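Local coordinates for protein methylmalonyl-CoA carboxyltransferase 5S subunit (Propionibacterium freudenreichii subsp. shermanii, PDB 1RQB) that catalyses the transfer of a carboxyl group from biotin of the 1.3S subunit to pyruvate, giving oxaloacetate, as the cobalt-binding 5S subunit of transcarboxylase, at residues S97-G105 with S126-F137; G26-Q37 with Y61-T71. All coordinates share one frame; numbering follows the deposited sequence.

Contact 1. Residues S97-G105 with S126-F137; sequences SRLQMLLRG and SAENGMDVFRVF
Gln100 reaches along its strand neighbour, past Val133 to Arg135. Its CG stands anti to the backbone N (chi1 -178°) and the chain stays extended, which carries the amide to the guanidinium group. Gln100 NE2 lies over one face of that group, 3.2 Å from Arg135 NH2, with the two planes 63° apart. Both atoms are donors, and they do not bond to each other. Gln100 OE1 passes 3.5 Å from Val133 CG1 and takes its hydrogen bond from Ser63 on the other side. Further along, Leu102 CD1 meets Phe137 CD2 at 3.5 Å. Arg104 CG covers one face of the Phe137 ring in a CH-pi contact, 4.0 Å from the centroid. Met101, Leu103, Phe134 and Val136 lie on the other face of the sheet from Gln100, Leu102, Val133 and Arg135. There Met101 SE approaches Phe134 CD2 obliquely at 3.7 Å, a Met-aromatic contact. Met131, bent at chi2, brings its SE to 3.8 Å from Met101 CB.

The backbones set this register. Leu99, Met101 and Leu103 of one strand exchange parallel hydrogen bonds with Val133, Arg135 and Phe137 of the other. At the entry, Asp132 OD2 accepts from Leu99 N at 2.8 Å through its anti lone pair; Arg91 adds a salt bridge. The preceding helix ends at Gly130 in a Schellman motif. Strand 99-103, helix 116-128 and strand 133-136 form a right-handed beta-alpha-beta unit of the TIM barrel.

With an alanine in place of Gln100, Ser63 would probably lose its amide partner and a gap would open over the Arg135 guanidinium. Arg135 is also held by Gln161 and by a salt bridge to Asp250, and it touches the cobalt ligand His226. Buried charge on this face is thus paired close to the metal, and the hydrophobic contacts of Met101 and Phe134 lie on the other face.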
loop_
_atom_site.group_PDB
_atom_site.type_symbol
_atom_site.label_atom_id
_atom_site.label_comp_id
_atom_site.label_asym_id
_atom_site.label_seq_id
_atom_site.Cartn_x
_atom_site.Cartn_y
_atom_site.Cartn_z
ATOM N N SER A 97 9.123 23.681 -14.353
ATOM C CA SER A 97 9.549 22.418 -13.732
ATOM C C SER A 97 10.779 21.813 -14.411
ATOM O O SER A 97 11.050 22.055 -15.586
ATOM C CB SER A 97 8.416 21.387 -13.829
ATOM O OG SER A 97 7.197 21.906 -13.352
ATOM N N ARG A 98 11.511 21.016 -13.634
ATOM C CA ARG A 98 12.642 20.261 -14.192
ATOM C C ARG A 98 12.046 18.986 -14.790
ATOM O O ARG A 98 11.526 18.148 -14.054
ATOM C CB ARG A 98 13.652 19.804 -13.124
ATOM C CG ARG A 98 14.385 20.874 -12.364
ATOM C CD ARG A 98 15.499 20.221 -11.529
ATOM N NE ARG A 98 16.217 21.202 -10.725
ATOM C CZ ARG A 98 15.736 21.758 -9.615
ATOM N NH1 ARG A 98 14.525 21.430 -9.156
ATOM N NH2 ARG A 98 16.464 22.660 -8.972
ATOM N N LEU A 99 12.093 18.844 -16.108
ATOM C CA LEU A 99 11.555 17.623 -16.723
ATOM C C LEU A 99 12.624 16.534 -16.629
ATOM O O LEU A 99 13.814 16.810 -16.780
ATOM C CB LEU A 99 11.176 17.870 -18.183
ATOM C CG LEU A 99 10.173 19.009 -18.412
ATOM C CD1 LEU A 99 9.683 18.969 -19.864
ATOM C CD2 LEU A 99 9.002 18.876 -17.462
ATOM N N GLN A 100 12.193 15.302 -16.376
ATOM C CA GLN A 100 13.152 14.200 -16.217
ATOM C C GLN A 100 12.737 13.013 -17.086
ATOM O O GLN A 100 11.549 12.773 -17.300
ATOM C CB GLN A 100 13.178 13.796 -14.742
ATOM C CG GLN A 100 14.158 12.704 -14.385
ATOM C CD GLN A 100 14.328 12.571 -12.874
ATOM O OE1 GLN A 100 14.458 13.570 -12.168
ATOM N NE2 GLN A 100 14.343 11.336 -12.381
HETATM N N MSE A 101 13.731 12.287 -17.597
HETATM C CA MSE A 101 13.459 11.091 -18.408
HETATM C C MSE A 101 14.377 9.961 -17.938
HETATM O O MSE A 101 15.370 10.197 -17.252
HETATM C CB MSE A 101 13.745 11.328 -19.897
HETATM C CG MSE A 101 15.234 11.481 -20.249
HETATM SE SE MSE A 101 15.594 11.426 -22.192
HETATM C CE MSE A 101 14.751 9.722 -22.585
ATOM N N LEU A 102 14.008 8.741 -18.312
ATOM C CA LEU A 102 14.801 7.537 -18.028
ATOM C C LEU A 102 15.389 7.105 -19.373
ATOM O O LEU A 102 14.650 6.928 -20.341
ATOM C CB LEU A 102 13.908 6.416 -17.474
ATOM C CG LEU A 102 14.665 5.116 -17.161
ATOM C CD1 LEU A 102 15.593 5.348 -15.971
ATOM C CD2 LEU A 102 13.688 3.971 -16.859
ATOM N N LEU A 103 16.712 6.961 -19.432
ATOM C CA LEU A 103 17.404 6.607 -20.681
ATOM C C LEU A 103 18.341 5.428 -20.409
ATOM O O LEU A 103 19.200 5.515 -19.533
ATOM C CB LEU A 103 18.214 7.815 -21.156
ATOM C CG LEU A 103 18.941 7.677 -22.492
ATOM C CD1 LEU A 103 17.911 7.533 -23.622
ATOM C CD2 LEU A 103 19.813 8.900 -22.710
ATOM N N ARG A 104 18.213 4.347 -21.179
ATOM C CA ARG A 104 19.023 3.152 -20.910
ATOM C C ARG A 104 20.390 3.205 -21.600
ATOM O O ARG A 104 20.732 2.360 -22.425
ATOM C CB ARG A 104 18.233 1.888 -21.289
ATOM C CG ARG A 104 18.894 0.580 -20.805
ATOM C CD ARG A 104 17.942 -0.617 -20.883
ATOM N NE ARG A 104 17.505 -0.958 -22.234
ATOM C CZ ARG A 104 17.989 -1.984 -22.930
ATOM N NH1 ARG A 104 18.927 -2.760 -22.401
ATOM N NH2 ARG A 104 17.526 -2.249 -24.143
ATOM N N GLY A 105 21.178 4.206 -21.235
ATOM C CA GLY A 105 22.525 4.344 -21.772
ATOM C C GLY A 105 22.734 4.199 -23.271
ATOM O O GLY A 105 22.052 4.837 -24.072
ATOM N N SER A 126 16.883 15.656 -27.394
ATOM C CA SER A 126 16.093 15.599 -26.155
ATOM C C SER A 126 16.273 16.909 -25.386
ATOM O O SER A 126 15.305 17.527 -24.945
ATOM C CB SER A 126 16.565 14.432 -25.282
ATOM O OG SER A 126 16.194 13.191 -25.856
ATOM N N ALA A 127 17.522 17.338 -25.235
ATOM C CA ALA A 127 17.827 18.586 -24.517
ATOM C C ALA A 127 17.228 19.784 -25.258
ATOM O O ALA A 127 16.647 20.684 -24.654
ATOM C CB ALA A 127 19.340 18.761 -24.392
ATOM N N GLU A 128 17.370 19.787 -26.574
ATOM C CA GLU A 128 16.865 20.897 -27.397
ATOM C C GLU A 128 15.348 21.027 -27.252
ATOM O O GLU A 128 14.809 22.134 -27.264
ATOM C CB GLU A 128 17.205 20.649 -28.863
ATOM C CG GLU A 128 16.832 21.781 -29.796
ATOM C CD GLU A 128 17.117 21.431 -31.242
ATOM O OE1 GLU A 128 18.178 20.825 -31.509
ATOM O OE2 GLU A 128 16.283 21.764 -32.111
ATOM N N ASN A 129 14.661 19.897 -27.117
ATOM C CA ASN A 129 13.194 19.909 -27.024
ATOM C C ASN A 129 12.704 20.133 -25.591
ATOM O O ASN A 129 11.498 20.170 -25.349
ATOM C CB ASN A 129 12.637 18.626 -27.640
ATOM C CG ASN A 129 12.566 18.709 -29.163
ATOM O OD1 ASN A 129 11.780 19.483 -29.705
ATOM N ND2 ASN A 129 13.403 17.936 -29.854
ATOM N N GLY A 130 13.632 20.300 -24.644
ATOM C CA GLY A 130 13.235 20.590 -23.273
ATOM C C GLY A 130 13.637 19.722 -22.088
ATOM O O GLY A 130 13.389 20.110 -20.947
HETATM N N MSE A 131 14.269 18.580 -22.318
HETATM C CA MSE A 131 14.625 17.692 -21.200
HETATM C C MSE A 131 15.651 18.372 -20.287
HETATM O O MSE A 131 16.609 18.977 -20.766
HETATM C CB MSE A 131 15.172 16.379 -21.749
HETATM C CG MSE A 131 15.306 15.313 -20.699
HETATM SE SE MSE A 131 13.593 15.117 -19.796
HETATM C CE MSE A 131 12.491 14.632 -21.280
ATOM N N ASP A 132 15.466 18.254 -18.970
ATOM C CA ASP A 132 16.363 18.898 -17.996
ATOM C C ASP A 132 17.233 17.873 -17.265
ATOM O O ASP A 132 18.443 18.054 -17.134
ATOM C CB ASP A 132 15.557 19.674 -16.937
ATOM C CG ASP A 132 14.785 20.845 -17.518
ATOM O OD1 ASP A 132 15.422 21.724 -18.145
ATOM O OD2 ASP A 132 13.543 20.896 -17.342
ATOM N N VAL A 133 16.606 16.814 -16.760
ATOM C CA VAL A 133 17.333 15.788 -15.997
ATOM C C VAL A 133 17.297 14.467 -16.767
ATOM O O VAL A 133 16.237 14.000 -17.183
ATOM C CB VAL A 133 16.688 15.569 -14.596
ATOM C CG1 VAL A 133 17.444 14.487 -13.830
ATOM C CG2 VAL A 133 16.689 16.877 -13.802
ATOM N N PHE A 134 18.467 13.877 -16.955
ATOM C CA PHE A 134 18.561 12.595 -17.666
ATOM C C PHE A 134 19.012 11.497 -16.700
ATOM O O PHE A 134 20.152 11.489 -16.239
ATOM C CB PHE A 134 19.587 12.669 -18.802
ATOM C CG PHE A 134 19.188 13.579 -19.941
ATOM C CD1 PHE A 134 19.301 14.963 -19.826
ATOM C CD2 PHE A 134 18.751 13.037 -21.151
ATOM C CE1 PHE A 134 18.987 15.806 -20.919
ATOM C CE2 PHE A 134 18.439 13.854 -22.239
ATOM C CZ PHE A 134 18.562 15.246 -22.121
ATOM N N ARG A 135 18.118 10.577 -16.376
ATOM C CA ARG A 135 18.519 9.457 -15.514
ATOM C C ARG A 135 19.048 8.361 -16.440
ATOM O O ARG A 135 18.283 7.686 -17.127
ATOM C CB ARG A 135 17.339 8.962 -14.674
ATOM C CG ARG A 135 17.666 7.711 -13.838
ATOM C CD ARG A 135 16.514 7.353 -12.900
ATOM N NE ARG A 135 16.350 8.353 -11.849
ATOM C CZ ARG A 135 15.335 8.383 -10.991
ATOM N NH1 ARG A 135 14.374 7.469 -11.063
ATOM N NH2 ARG A 135 15.302 9.305 -10.040
ATOM N N VAL A 136 20.367 8.216 -16.481
ATOM C CA VAL A 136 20.995 7.234 -17.378
ATOM C C VAL A 136 21.265 5.937 -16.616
ATOM O O VAL A 136 21.888 5.964 -15.556
ATOM C CB VAL A 136 22.337 7.779 -17.922
ATOM C CG1 VAL A 136 22.901 6.824 -18.965
ATOM C CG2 VAL A 136 22.124 9.167 -18.534
ATOM N N PHE A 137 20.796 4.804 -17.142
ATOM C CA PHE A 137 21.050 3.540 -16.438
ATOM C C PHE A 137 21.450 2.432 -17.415
ATOM O O PHE A 137 21.351 2.569 -18.635
ATOM C CB PHE A 137 19.820 3.120 -15.598
ATOM C CG PHE A 137 18.742 2.391 -16.371
ATOM C CD1 PHE A 137 18.572 1.020 -16.222
ATOM C CD2 PHE A 137 17.899 3.074 -17.242
ATOM C CE1 PHE A 137 17.576 0.330 -16.929
ATOM C CE2 PHE A 137 16.903 2.398 -17.956
ATOM C CZ PHE A 137 16.740 1.027 -17.799
#

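Contact 2. Residues G26-Q37 with Y61-T71; sequences GITELVLRDAHQ and YWSVECWGGAT. With CO (cobalt (II) ion), chain B.
Arg33 and Glu65 form a buried salt bridge. Arg33 NH2 bonds Glu65 OE1 at 2.8 Å, on its syn side but 34° out of the carboxylate plane; Arg33 NE reaches Glu65 OE2 at 2.7 Å in a weak bond. The guanidinium and carboxylate planes are 62° apart. Glu65 OE2 also accepts from Asp34 N.

Other polar contacts flank this pair. Gln37 OE1 takes Ala70 N at 2.9 Å and Arg33 NH1 from opposite faces of its amide plane. Tyr61 OH makes a weak bond to Glu29 OE1, which Thr265 also binds. Glu29 OE2 caps Val31 N at the helix start. A water links Glu29 O, Leu32 N and Glu65 O.

Strands 26-29 and 63-66 run parallel as neighbouring staves of the TIM barrel, with Glu65 N bonded to Glu29 O. Beyond them, at the C-terminal end of the strands, lies the active site. Asp34 OD1 binds the cobalt at 2.0 Å and is hydrogen-bonded by His262 NE2; His226, His228 and carboxylated Lys195 are further ligands. Arg33 to Gln37 and Ala70 belong to the substrate site.

Glu29 CB sits over the centre of the Tyr61 ring in a CH-pi contact, 3.4 Å from the centroid. Leu32 CD1 makes an apolar contact with Val64 CG1 at 3.8 Å.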
loop_
_atom_site.group_PDB
_atom_site.type_symbol
_atom_site.label_atom_id
_atom_site.label_comp_id
_atom_site.label_asym_id
_atom_site.label_seq_id
_atom_site.Cartn_x
_atom_site.Cartn_y
_atom_site.Cartn_z
ATOM N N GLY A 26 13.512 16.556 -1.225
ATOM C CA GLY A 26 12.882 16.809 -2.509
ATOM C C GLY A 26 12.050 15.616 -2.956
ATOM O O GLY A 26 12.338 14.477 -2.593
ATOM N N ILE A 27 11.032 15.873 -3.768
ATOM C CA ILE A 27 10.157 14.804 -4.267
ATOM C C ILE A 27 10.071 14.870 -5.793
ATOM O O ILE A 27 9.852 15.938 -6.363
ATOM C CB ILE A 27 8.714 14.958 -3.758
ATOM C CG1 ILE A 27 8.673 14.833 -2.231
ATOM C CG2 ILE A 27 7.799 13.931 -4.465
ATOM C CD1 ILE A 27 9.013 13.476 -1.705
ATOM N N THR A 28 10.256 13.720 -6.434
ATOM C CA THR A 28 10.106 13.619 -7.893
ATOM C C THR A 28 8.788 12.890 -8.161
ATOM O O THR A 28 8.552 11.811 -7.617
ATOM C CB THR A 28 11.278 12.845 -8.533
ATOM O OG1 THR A 28 12.414 13.708 -8.617
ATOM C CG2 THR A 28 10.918 12.356 -9.957
ATOM N N GLU A 29 7.916 13.497 -8.969
ATOM C CA GLU A 29 6.605 12.916 -9.297
ATOM C C GLU A 29 6.737 12.008 -10.524
ATOM O O GLU A 29 7.335 12.391 -11.528
ATOM C CB GLU A 29 5.587 14.032 -9.553
ATOM C CG GLU A 29 4.171 13.547 -9.911
ATOM C CD GLU A 29 3.552 12.625 -8.860
ATOM O OE1 GLU A 29 3.455 12.993 -7.656
ATOM O OE2 GLU A 29 3.151 11.520 -9.250
ATOM N N LEU A 30 6.123 10.824 -10.453
ATOM C CA LEU A 30 6.249 9.817 -11.516
ATOM C C LEU A 30 4.934 9.551 -12.255
ATOM O O LEU A 30 4.901 8.700 -13.143
ATOM C CB LEU A 30 6.697 8.493 -10.895
ATOM C CG LEU A 30 7.994 8.503 -10.084
ATOM C CD1 LEU A 30 8.114 7.188 -9.290
ATOM C CD2 LEU A 30 9.174 8.655 -11.042
ATOM N N VAL A 31 3.866 10.264 -11.927
ATOM C CA VAL A 31 2.559 9.965 -12.533
ATOM C C VAL A 31 2.552 10.041 -14.061
ATOM O O VAL A 31 1.826 9.282 -14.704
ATOM C CB VAL A 31 1.421 10.887 -11.976
ATOM C CG1 VAL A 31 1.629 12.334 -12.428
ATOM C CG2 VAL A 31 0.048 10.373 -12.454
ATOM N N LEU A 32 3.356 10.917 -14.657
ATOM C CA LEU A 32 3.323 11.083 -16.118
ATOM C C LEU A 32 4.186 10.061 -16.863
ATOM O O LEU A 32 4.164 10.026 -18.093
ATOM C CB LEU A 32 3.751 12.496 -16.507
ATOM C CG LEU A 32 2.905 13.614 -15.887
ATOM C CD1 LEU A 32 3.465 14.954 -16.343
ATOM C CD2 LEU A 32 1.425 13.480 -16.283
ATOM N N ARG A 33 4.940 9.231 -16.154
ATOM C CA ARG A 33 5.756 8.246 -16.879
ATOM C C ARG A 33 5.712 6.877 -16.200
ATOM O O ARG A 33 4.959 5.996 -16.613
ATOM C CB ARG A 33 7.211 8.741 -17.014
ATOM C CG ARG A 33 8.060 7.990 -18.069
ATOM C CD ARG A 33 8.373 6.546 -17.714
ATOM N NE ARG A 33 9.265 6.461 -16.556
ATOM C CZ ARG A 33 9.938 5.369 -16.210
ATOM N NH1 ARG A 33 9.814 4.259 -16.931
ATOM N NH2 ARG A 33 10.745 5.392 -15.151
ATOM N N ASP A 34 6.479 6.697 -15.131
ATOM C CA ASP A 34 6.592 5.365 -14.518
ATOM C C ASP A 34 5.283 4.871 -13.893
ATOM O O ASP A 34 5.018 3.669 -13.901
ATOM C CB ASP A 34 7.718 5.348 -13.472
ATOM C CG ASP A 34 8.377 3.977 -13.343
ATOM O OD1 ASP A 34 9.085 3.756 -12.346
ATOM O OD2 ASP A 34 8.201 3.124 -14.246
ATOM N N ALA A 35 4.449 5.758 -13.355
ATOM C CA ALA A 35 3.218 5.273 -12.712
ATOM C C ALA A 35 2.322 4.533 -13.708
ATOM O O ALA A 35 1.880 3.419 -13.430
ATOM C CB ALA A 35 2.441 6.428 -12.055
ATOM N N HIS A 36 2.049 5.122 -14.875
ATOM C CA HIS A 36 1.148 4.416 -15.798
ATOM C C HIS A 36 1.898 3.319 -16.553
ATOM O O HIS A 36 1.297 2.349 -17.012
ATOM C CB HIS A 36 0.423 5.387 -16.733
ATOM C CG HIS A 36 1.316 6.120 -17.675
ATOM N ND1 HIS A 36 1.691 5.604 -18.895
ATOM C CD2 HIS A 36 1.889 7.340 -17.587
ATOM C CE1 HIS A 36 2.457 6.480 -19.522
ATOM N NE2 HIS A 36 2.592 7.542 -18.749
ATOM N N GLN A 37 3.213 3.453 -16.669
ATOM C CA GLN A 37 3.980 2.377 -17.312
ATOM C C GLN A 37 3.870 1.119 -16.448
ATOM O O GLN A 37 3.692 0.010 -16.947
ATOM C CB GLN A 37 5.467 2.743 -17.431
ATOM C CG GLN A 37 6.323 1.603 -18.032
ATOM C CD GLN A 37 7.765 2.004 -18.309
ATOM O OE1 GLN A 37 8.035 3.085 -18.830
ATOM N NE2 GLN A 37 8.700 1.116 -17.980
ATOM N N TYR A 61 7.473 20.059 -6.883
ATOM C CA TYR A 61 8.324 18.873 -7.062
ATOM C C TYR A 61 9.743 19.270 -7.479
ATOM O O TYR A 61 9.945 20.283 -8.147
ATOM C CB TYR A 61 7.748 17.985 -8.159
ATOM C CG TYR A 61 6.406 17.391 -7.856
ATOM C CD1 TYR A 61 5.283 17.738 -8.612
ATOM C CD2 TYR A 61 6.262 16.426 -6.860
ATOM C CE1 TYR A 61 4.041 17.124 -8.387
ATOM C CE2 TYR A 61 5.029 15.803 -6.628
ATOM C CZ TYR A 61 3.928 16.156 -7.400
ATOM O OH TYR A 61 2.735 15.502 -7.213
ATOM N N TRP A 62 10.721 18.445 -7.111
ATOM C CA TRP A 62 12.114 18.693 -7.514
ATOM C C TRP A 62 12.207 18.482 -9.029
ATOM O O TRP A 62 12.858 19.239 -9.747
ATOM C CB TRP A 62 13.065 17.728 -6.798
ATOM C CG TRP A 62 14.503 17.990 -7.168
ATOM C CD1 TRP A 62 15.284 19.032 -6.747
ATOM C CD2 TRP A 62 15.274 17.274 -8.137
ATOM N NE1 TRP A 62 16.494 19.016 -7.411
ATOM C CE2 TRP A 62 16.515 17.947 -8.267
ATOM C CE3 TRP A 62 15.035 16.134 -8.915
ATOM C CZ2 TRP A 62 17.519 17.514 -9.150
ATOM C CZ3 TRP A 62 16.036 15.700 -9.795
ATOM C CH2 TRP A 62 17.261 16.392 -9.902
ATOM N N SER A 63 11.547 17.430 -9.508
ATOM C CA SER A 63 11.489 17.133 -10.947
ATOM C C SER A 63 10.202 16.359 -11.234
ATOM O O SER A 63 9.559 15.836 -10.326
ATOM C CB SER A 63 12.703 16.305 -11.418
ATOM O OG SER A 63 12.650 14.966 -10.945
ATOM N N VAL A 64 9.841 16.326 -12.507
ATOM C CA VAL A 64 8.645 15.624 -12.996
ATOM C C VAL A 64 9.087 14.618 -14.061
ATOM O O VAL A 64 9.527 15.002 -15.144
ATOM C CB VAL A 64 7.659 16.635 -13.621
ATOM C CG1 VAL A 64 6.431 15.906 -14.163
ATOM C CG2 VAL A 64 7.246 17.679 -12.551
ATOM N N GLU A 65 8.999 13.325 -13.759
ATOM C CA GLU A 65 9.423 12.342 -14.765
ATOM C C GLU A 65 8.302 12.269 -15.804
ATOM O O GLU A 65 7.154 11.999 -15.457
ATOM C CB GLU A 65 9.667 10.974 -14.108
ATOM C CG GLU A 65 10.397 10.002 -15.038
ATOM C CD GLU A 65 10.355 8.568 -14.547
ATOM O OE1 GLU A 65 11.435 7.976 -14.343
ATOM O OE2 GLU A 65 9.237 8.038 -14.378
ATOM N N CYS A 66 8.613 12.516 -17.073
ATOM C CA CYS A 66 7.522 12.530 -18.058
ATOM C C CYS A 66 7.956 11.990 -19.421
ATOM O O CYS A 66 7.215 12.122 -20.394
ATOM C CB CYS A 66 7.027 13.964 -18.235
ATOM S SG CYS A 66 8.349 15.076 -18.772
ATOM N N TRP A 67 9.122 11.364 -19.514
ATOM C CA TRP A 67 9.542 10.884 -20.838
ATOM C C TRP A 67 10.537 9.733 -20.688
ATOM O O TRP A 67 11.060 9.474 -19.605
ATOM C CB TRP A 67 10.175 12.047 -21.625
ATOM C CG TRP A 67 9.916 12.001 -23.123
ATOM C CD1 TRP A 67 8.697 11.996 -23.740
ATOM C CD2 TRP A 67 10.900 11.992 -24.172
ATOM N NE1 TRP A 67 8.858 11.988 -25.111
ATOM C CE2 TRP A 67 10.198 11.987 -25.403
ATOM C CE3 TRP A 67 12.306 11.986 -24.191
ATOM C CZ2 TRP A 67 10.854 11.982 -26.643
ATOM C CZ3 TRP A 67 12.962 11.976 -25.427
ATOM C CH2 TRP A 67 12.230 11.978 -26.637
ATOM N N GLY A 68 10.780 9.035 -21.790
ATOM C CA GLY A 68 11.715 7.933 -21.746
ATOM C C GLY A 68 11.059 6.665 -21.254
ATOM O O GLY A 68 9.834 6.566 -21.199
ATOM N N GLY A 69 11.879 5.695 -20.872
ATOM C CA GLY A 69 11.328 4.431 -20.428
ATOM C C GLY A 69 10.606 3.825 -21.620
ATOM O O GLY A 69 11.039 3.992 -22.760
ATOM N N ALA A 70 9.481 3.168 -21.368
ATOM C CA ALA A 70 8.711 2.504 -22.431
ATOM C C ALA A 70 7.707 3.459 -23.082
ATOM O O ALA A 70 6.964 3.048 -23.974
ATOM C CB ALA A 70 7.963 1.300 -21.843
ATOM N N THR A 71 7.678 4.729 -22.691
ATOM C CA THR A 71 6.663 5.630 -23.259
ATOM C C THR A 71 6.917 5.948 -24.734
ATOM O O THR A 71 5.972 6.208 -25.477
ATOM C CB THR A 71 6.542 6.958 -22.489
ATOM O OG1 THR A 71 7.761 7.695 -22.598
ATOM C CG2 THR A 71 6.211 6.699 -21.025
HETATM CO CO CO B . 10.625 2.495 -12.017
HETATM O O HOH W 1 5.330 12.682 -13.607
HETATM O O HOH W 2 5.031 10.271 -20.805
HETATM O O HOH W 3 9.909 1.233 -13.755
#

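In the fold
Both contacts belong to the parallel barrel sheet of the carboxyltransferase domain, and their centres are about 11 Å apart. They come in series along the chain: contact 2 closes before contact 1 opens. In the sheet the order is strand 23-29, strand 63-68, strand 99-103, strand 133-136. The middle two are neighbours, and through them the contacts touch. Arg98 NH1 lies 2.8 Å from Trp62 O, probably as a hydrogen bond, and Met101 CB packs against Trp67 O. Contact 2 supplies a cobalt ligand and substrate-binding residues. Contact 1 continues the wall beside it, with Leu102 touching Arg33. Together they form four consecutive strands of the barrel wall, with the cobalt at its C-terminal end.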